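Endoglucanase A (PDB 3IK2) is a family 44 glycoside hydrolase that probably cleaves internal beta-1,4 linkages in cellulose and related glucans. Local coordinates at residues T120-S125 with I191-T196; E220-A225 with K347-E352. One frame throughout, in Å; residues are numbered along the deposited sequence.

Contact 1 (T120-S125 with I191-T196). With ACT (acetate ion), chain J.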
loop_
_atom_site.group_PDB
_atom_site.type_symbol
_atom_site.label_atom_id
_atom_site.label_comp_id
_atom_site.label_asym_id
_atom_site.label_seq_id
_atom_site.Cartn_x
_atom_site.Cartn_y
_atom_site.Cartn_z
ATOM N N THR A 120 -24.719 -14.278 19.972
ATOM C CA THR A 120 -25.396 -13.590 21.043
ATOM C C THR A 120 -24.567 -12.429 21.650
ATOM O O THR A 120 -25.133 -11.583 22.364
ATOM C CB THR A 120 -25.755 -14.615 22.149
ATOM O OG1 THR A 120 -26.464 -15.703 21.546
ATOM C CG2 THR A 120 -26.649 -13.998 23.166
ATOM N N ASP A 121 -23.254 -12.390 21.372
ATOM C CA ASP A 121 -22.372 -11.378 21.949
ATOM C C ASP A 121 -22.305 -10.087 21.125
ATOM O O ASP A 121 -21.513 -9.170 21.426
ATOM C CB ASP A 121 -20.965 -11.946 22.165
ATOM C CG ASP A 121 -20.929 -13.011 23.238
ATOM O OD1 ASP A 121 -21.714 -12.887 24.195
ATOM O OD2 ASP A 121 -20.121 -13.974 23.112
ATOM N N VAL A 122 -23.142 -10.008 20.101
ATOM C CA VAL A 122 -23.216 -8.823 19.274
ATOM C C VAL A 122 -23.239 -7.548 20.140
ATOM O O VAL A 122 -23.904 -7.487 21.190
ATOM C CB VAL A 122 -24.400 -8.924 18.255
ATOM C CG1 VAL A 122 -25.727 -9.207 18.964
ATOM C CG2 VAL A 122 -24.491 -7.687 17.384
ATOM N N ALA A 123 -22.479 -6.548 19.703
ATOM C CA ALA A 123 -22.405 -5.270 20.410
ATOM C C ALA A 123 -23.729 -4.496 20.286
ATOM O O ALA A 123 -24.383 -4.560 19.248
ATOM C CB ALA A 123 -21.246 -4.447 19.875
ATOM N N PRO A 124 -24.125 -3.748 21.335
ATOM C CA PRO A 124 -23.485 -3.581 22.652
ATOM C C PRO A 124 -23.671 -4.779 23.600
ATOM O O PRO A 124 -24.750 -5.372 23.651
ATOM C CB PRO A 124 -24.198 -2.353 23.218
ATOM C CG PRO A 124 -25.591 -2.393 22.578
ATOM C CD PRO A 124 -25.347 -2.915 21.196
ATOM N N SER A 125 -22.616 -5.111 24.344
ATOM C CA SER A 125 -22.623 -6.191 25.333
ATOM C C SER A 125 -21.358 -6.069 26.183
ATOM O O SER A 125 -20.500 -5.235 25.891
ATOM C CB SER A 125 -22.696 -7.573 24.668
ATOM O OG SER A 125 -21.437 -7.979 24.140
ATOM N N ILE A 191 -19.535 -6.465 15.697
ATOM C CA ILE A 191 -19.335 -5.029 15.938
ATOM C C ILE A 191 -20.397 -4.224 15.183
ATOM O O ILE A 191 -20.965 -3.280 15.708
ATOM C CB ILE A 191 -17.891 -4.590 15.457
ATOM C CG1 ILE A 191 -16.798 -5.346 16.215
ATOM C CG2 ILE A 191 -17.650 -3.042 15.508
ATOM C CD1 ILE A 191 -15.387 -4.826 15.901
ATOM N N HIS A 192 -20.624 -4.596 13.925
ATOM C CA HIS A 192 -21.383 -3.779 12.995
ATOM C C HIS A 192 -22.285 -4.654 12.087
ATOM O O HIS A 192 -22.021 -4.745 10.877
ATOM C CB HIS A 192 -20.414 -2.923 12.149
ATOM C CG HIS A 192 -21.076 -1.831 11.366
ATOM N ND1 HIS A 192 -21.882 -2.085 10.270
ATOM C CD2 HIS A 192 -21.038 -0.480 11.504
ATOM C CE1 HIS A 192 -22.301 -0.935 9.764
ATOM N NE2 HIS A 192 -21.817 0.053 10.504
ATOM N N PRO A 193 -23.348 -5.283 12.666
ATOM C CA PRO A 193 -24.253 -6.205 11.959
ATOM C C PRO A 193 -24.832 -5.660 10.633
ATOM O O PRO A 193 -25.016 -6.421 9.679
ATOM C CB PRO A 193 -25.409 -6.436 12.982
ATOM C CG PRO A 193 -25.247 -5.458 14.033
ATOM C CD PRO A 193 -23.751 -5.160 14.081
ATOM N N ASP A 194 -25.123 -4.369 10.593
ATOM C CA ASP A 194 -25.782 -3.766 9.447
ATOM C C ASP A 194 -24.828 -3.341 8.331
ATOM O O ASP A 194 -23.673 -3.025 8.562
ATOM C CB ASP A 194 -26.593 -2.544 9.871
ATOM C CG ASP A 194 -27.719 -2.873 10.870
ATOM O OD1 ASP A 194 -28.160 -4.033 11.016
ATOM O OD2 ASP A 194 -28.172 -1.919 11.518
ATOM N N LYS A 195 -25.339 -3.309 7.110
ATOM C CA LYS A 195 -24.590 -2.734 5.995
ATOM C C LYS A 195 -24.145 -1.297 6.303
ATOM O O LYS A 195 -24.867 -0.521 6.919
ATOM C CB LYS A 195 -25.417 -2.837 4.704
ATOM C CG LYS A 195 -25.376 -4.269 4.092
ATOM C CD LYS A 195 -25.969 -4.310 2.674
ATOM C CE LYS A 195 -25.365 -5.467 1.835
ATOM N NZ LYS A 195 -25.926 -5.641 0.408
ATOM N N THR A 196 -22.929 -0.958 5.910
ATOM C CA THR A 196 -22.408 0.389 6.094
ATOM C C THR A 196 -22.971 1.329 5.023
ATOM O O THR A 196 -22.904 1.055 3.843
ATOM C CB THR A 196 -20.871 0.393 6.007
ATOM O OG1 THR A 196 -20.343 -0.705 6.783
ATOM C CG2 THR A 196 -20.309 1.729 6.457
HETATM C C ACT J . -28.727 -4.042 6.864
HETATM O O ACT J . -27.535 -4.370 6.795
HETATM O OXT ACT J . -29.484 -4.975 7.210
HETATM C CH3 ACT J . -29.193 -2.642 6.560
HETATM O O HOH W 1 -23.462 -3.591 16.887
#
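Val122 and Pro193 meet where two irregular loops of the barrel domain, 120-125 and 191-196, pass each other far from the centre of the chain. Along the valine side chain, CB stands 5.5 Å from Pro193 CG and serves only as the branch point. CG1 is wedged between the backbone N and the carbonyl carbon (chi1 55°), a placement that turns CG2 anti to N and leaves it to make the contact. The CG2 methyl reaches Pro193 CG at 4.1 Å, and the two side chains cross at about a right angle. A branched side chain and a rigid ring suit partly exposed loops, since each brings apolar carbon with little conformational freedom to lose.

Next to them, the small Ala123 lets the backbones approach, its CB lying 4.3 Å from Ile191 O. A water donates to Ala123 O at 2.7 Å and to Ile191 O at 2.8 Å. Ala123 also shares a backbone hydrogen bond with Leu190, and Trp128 packs against both Ala123 and Ile191. Past the cis peptide before Pro124, the chain folds back, and Ser125 OG donates to Asp121 O at 3.0 Å from above the carbonyl plane. On the other loop, the N-H of Lys195 is directed at an oxygen of an acetate ion, itself probably from the crystallisation liquor, at a modelled distance too short to be trusted.

Two carbonyl oxygens, both acceptors, cannot hydrogen-bond to each other directly, so the water donates one hydrogen to each; between these two segments a water bridge thus supplements a small apolar touch.

Contact 2 (E220-A225 with K347-E352)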
loop_
_atom_site.group_PDB
_atom_site.type_symbol
_atom_site.label_atom_id
_atom_site.label_comp_id
_atom_site.label_asym_id
_atom_site.label_seq_id
_atom_site.Cartn_x
_atom_site.Cartn_y
_atom_site.Cartn_z
ATOM N N GLU A 220 -1.209 13.029 8.589
ATOM C CA GLU A 220 -1.972 12.772 7.364
ATOM C C GLU A 220 -3.039 11.694 7.577
ATOM O O GLU A 220 -2.837 10.742 8.363
ATOM C CB GLU A 220 -1.026 12.339 6.253
ATOM C CG GLU A 220 -0.277 13.506 5.631
ATOM C CD GLU A 220 0.785 13.035 4.644
ATOM O OE1 GLU A 220 1.098 11.815 4.604
ATOM O OE2 GLU A 220 1.339 13.894 3.931
ATOM N N THR A 221 -4.170 11.859 6.883
ATOM C CA THR A 221 -5.301 10.933 7.027
ATOM C C THR A 221 -5.496 10.150 5.760
ATOM O O THR A 221 -5.338 10.691 4.658
ATOM C CB THR A 221 -6.637 11.650 7.393
ATOM O OG1 THR A 221 -6.860 12.722 6.478
ATOM C CG2 THR A 221 -6.578 12.169 8.828
ATOM N N PHE A 222 -5.819 8.868 5.951
ATOM C CA PHE A 222 -5.921 7.885 4.881
ATOM C C PHE A 222 -7.318 7.329 5.013
ATOM O O PHE A 222 -7.670 6.792 6.091
ATOM C CB PHE A 222 -4.894 6.731 5.061
ATOM C CG PHE A 222 -3.450 7.122 4.743
ATOM C CD1 PHE A 222 -2.789 8.095 5.502
ATOM C CD2 PHE A 222 -2.770 6.519 3.685
ATOM C CE1 PHE A 222 -1.483 8.471 5.208
ATOM C CE2 PHE A 222 -1.444 6.853 3.387
ATOM C CZ PHE A 222 -0.790 7.856 4.140
ATOM N N GLY A 223 -8.095 7.446 3.920
ATOM C CA GLY A 223 -9.462 6.938 3.851
ATOM C C GLY A 223 -9.945 6.743 2.422
ATOM O O GLY A 223 -9.355 7.274 1.492
ATOM N N PRO A 224 -11.020 5.950 2.231
ATOM C CA PRO A 224 -11.695 5.216 3.303
ATOM C C PRO A 224 -11.091 3.849 3.618
ATOM O O PRO A 224 -11.619 3.167 4.482
ATOM C CB PRO A 224 -13.142 5.056 2.760
ATOM C CG PRO A 224 -13.147 5.688 1.406
ATOM C CD PRO A 224 -11.715 5.751 0.954
ATOM N N ALA A 225 -9.988 3.478 2.962
ATOM C CA ALA A 225 -9.404 2.110 3.019
ATOM C C ALA A 225 -10.366 1.066 2.475
ATOM O O ALA A 225 -10.694 0.080 3.140
ATOM C CB ALA A 225 -8.908 1.729 4.440
ATOM N N LYS A 347 -3.744 12.846 -2.376
ATOM C CA LYS A 347 -2.803 11.808 -2.770
ATOM C C LYS A 347 -3.439 10.423 -2.871
ATOM O O LYS A 347 -4.524 10.188 -2.354
ATOM C CB LYS A 347 -1.634 11.759 -1.773
ATOM C CG LYS A 347 -0.878 13.054 -1.671
ATOM C CD LYS A 347 -0.310 13.069 -0.262
ATOM C CE LYS A 347 0.520 14.272 0.036
ATOM N NZ LYS A 347 1.335 13.850 1.189
ATOM N N LEU A 348 -2.720 9.501 -3.496
ATOM C CA LEU A 348 -3.232 8.156 -3.723
ATOM C C LEU A 348 -2.385 7.180 -2.952
ATOM O O LEU A 348 -1.165 7.187 -3.077
ATOM C CB LEU A 348 -3.199 7.786 -5.229
ATOM C CG LEU A 348 -3.665 6.388 -5.649
ATOM C CD1 LEU A 348 -5.077 6.088 -5.088
ATOM C CD2 LEU A 348 -3.611 6.286 -7.202
ATOM N N SER A 349 -3.049 6.324 -2.188
ATOM C CA SER A 349 -2.372 5.289 -1.395
ATOM C C SER A 349 -2.927 3.897 -1.707
ATOM O O SER A 349 -4.136 3.743 -1.968
ATOM C CB SER A 349 -2.505 5.614 0.087
ATOM O OG SER A 349 -2.178 4.508 0.906
ATOM N N PHE A 350 -2.030 2.901 -1.741
ATOM C CA PHE A 350 -2.428 1.472 -1.728
ATOM C C PHE A 350 -1.882 0.794 -0.477
ATOM O O PHE A 350 -0.766 0.263 -0.475
ATOM C CB PHE A 350 -1.969 0.721 -2.985
ATOM C CG PHE A 350 -2.666 1.182 -4.267
ATOM C CD1 PHE A 350 -2.068 2.127 -5.106
ATOM C CD2 PHE A 350 -3.924 0.674 -4.621
ATOM C CE1 PHE A 350 -2.721 2.570 -6.273
ATOM C CE2 PHE A 350 -4.574 1.108 -5.788
ATOM C CZ PHE A 350 -3.974 2.064 -6.611
ATOM N N SER A 351 -2.668 0.829 0.596
ATOM C CA SER A 351 -2.224 0.308 1.890
ATOM C C SER A 351 -2.318 -1.208 2.045
ATOM O O SER A 351 -1.811 -1.750 3.019
ATOM C CB SER A 351 -2.939 1.014 3.037
ATOM O OG SER A 351 -4.316 0.763 2.956
ATOM N N GLU A 352 -2.994 -1.880 1.126
ATOM C CA GLU A 352 -2.846 -3.325 0.939
ATOM C C GLU A 352 -2.887 -3.702 -0.544
ATOM O O GLU A 352 -3.669 -3.140 -1.310
ATOM C CB GLU A 352 -3.918 -4.110 1.678
ATOM C CG GLU A 352 -3.810 -4.071 3.196
ATOM C CD GLU A 352 -4.953 -4.808 3.872
ATOM O OE1 GLU A 352 -5.415 -5.822 3.288
ATOM O OE2 GLU A 352 -5.367 -4.383 4.986
#
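Phe222 and Ser349 face each other across the segments 220-225 and 347-352, with their CA atoms 7.7 Å apart. That spacing is too wide for paired neighbours: in this eight-stranded TIM-like barrel, strand 273-278 runs between them, and the contact is made by side chains. The chain turns a corner at Ser351 and Glu352, while a cis peptide precedes Pro224 on the other strand.

Glu220 and Lys347 point toward one another and cross at about a right angle. Both chains are extended beyond CG, long enough to bring Glu220 OE2 within 2.7 Å of Lys347 NZ in a salt bridge, although the position of NZ is less certain. Tyr98 OH binds the other carboxylate oxygen, OE1, and Lys347 also makes a cation-pi contact with Tyr380, so both charged groups have second partners.

Further along, the buried ring of Phe222 meets Phe381 edge-to-face. The side chain of Ser349 is small enough to fit beside this large ring, and its hydroxyl is hydrogen-bonded to Asp275 OD1. Turned anti to the backbone N (chi1 165°), Ser349 OG lies at the ring edge, near its plane, 3.5 Å from both Phe222 CD2 and Phe222 CE2.

From the N terminus, the chain first runs through strand 2-15, part of the separate mixed sheet, and then enters the barrel. Contact 1 closes the first loop, of 65 residues, linking the excursion after barrel strand 99-103 to the one after strand 174-177; three of the calcium ligands, Asp144, Asp147 and Ser149, lie within it. Helix 198-215 then leads from one contact to the next. Contact 2 closes a longer loop of 121 residues, which includes strand 273-278. The two loops follow in series, neither nesting nor crossing. Contact 1 joins peripheral loops, contact 2 joins two next-but-one strands of the barrel, and their centres are about 26 Å apart.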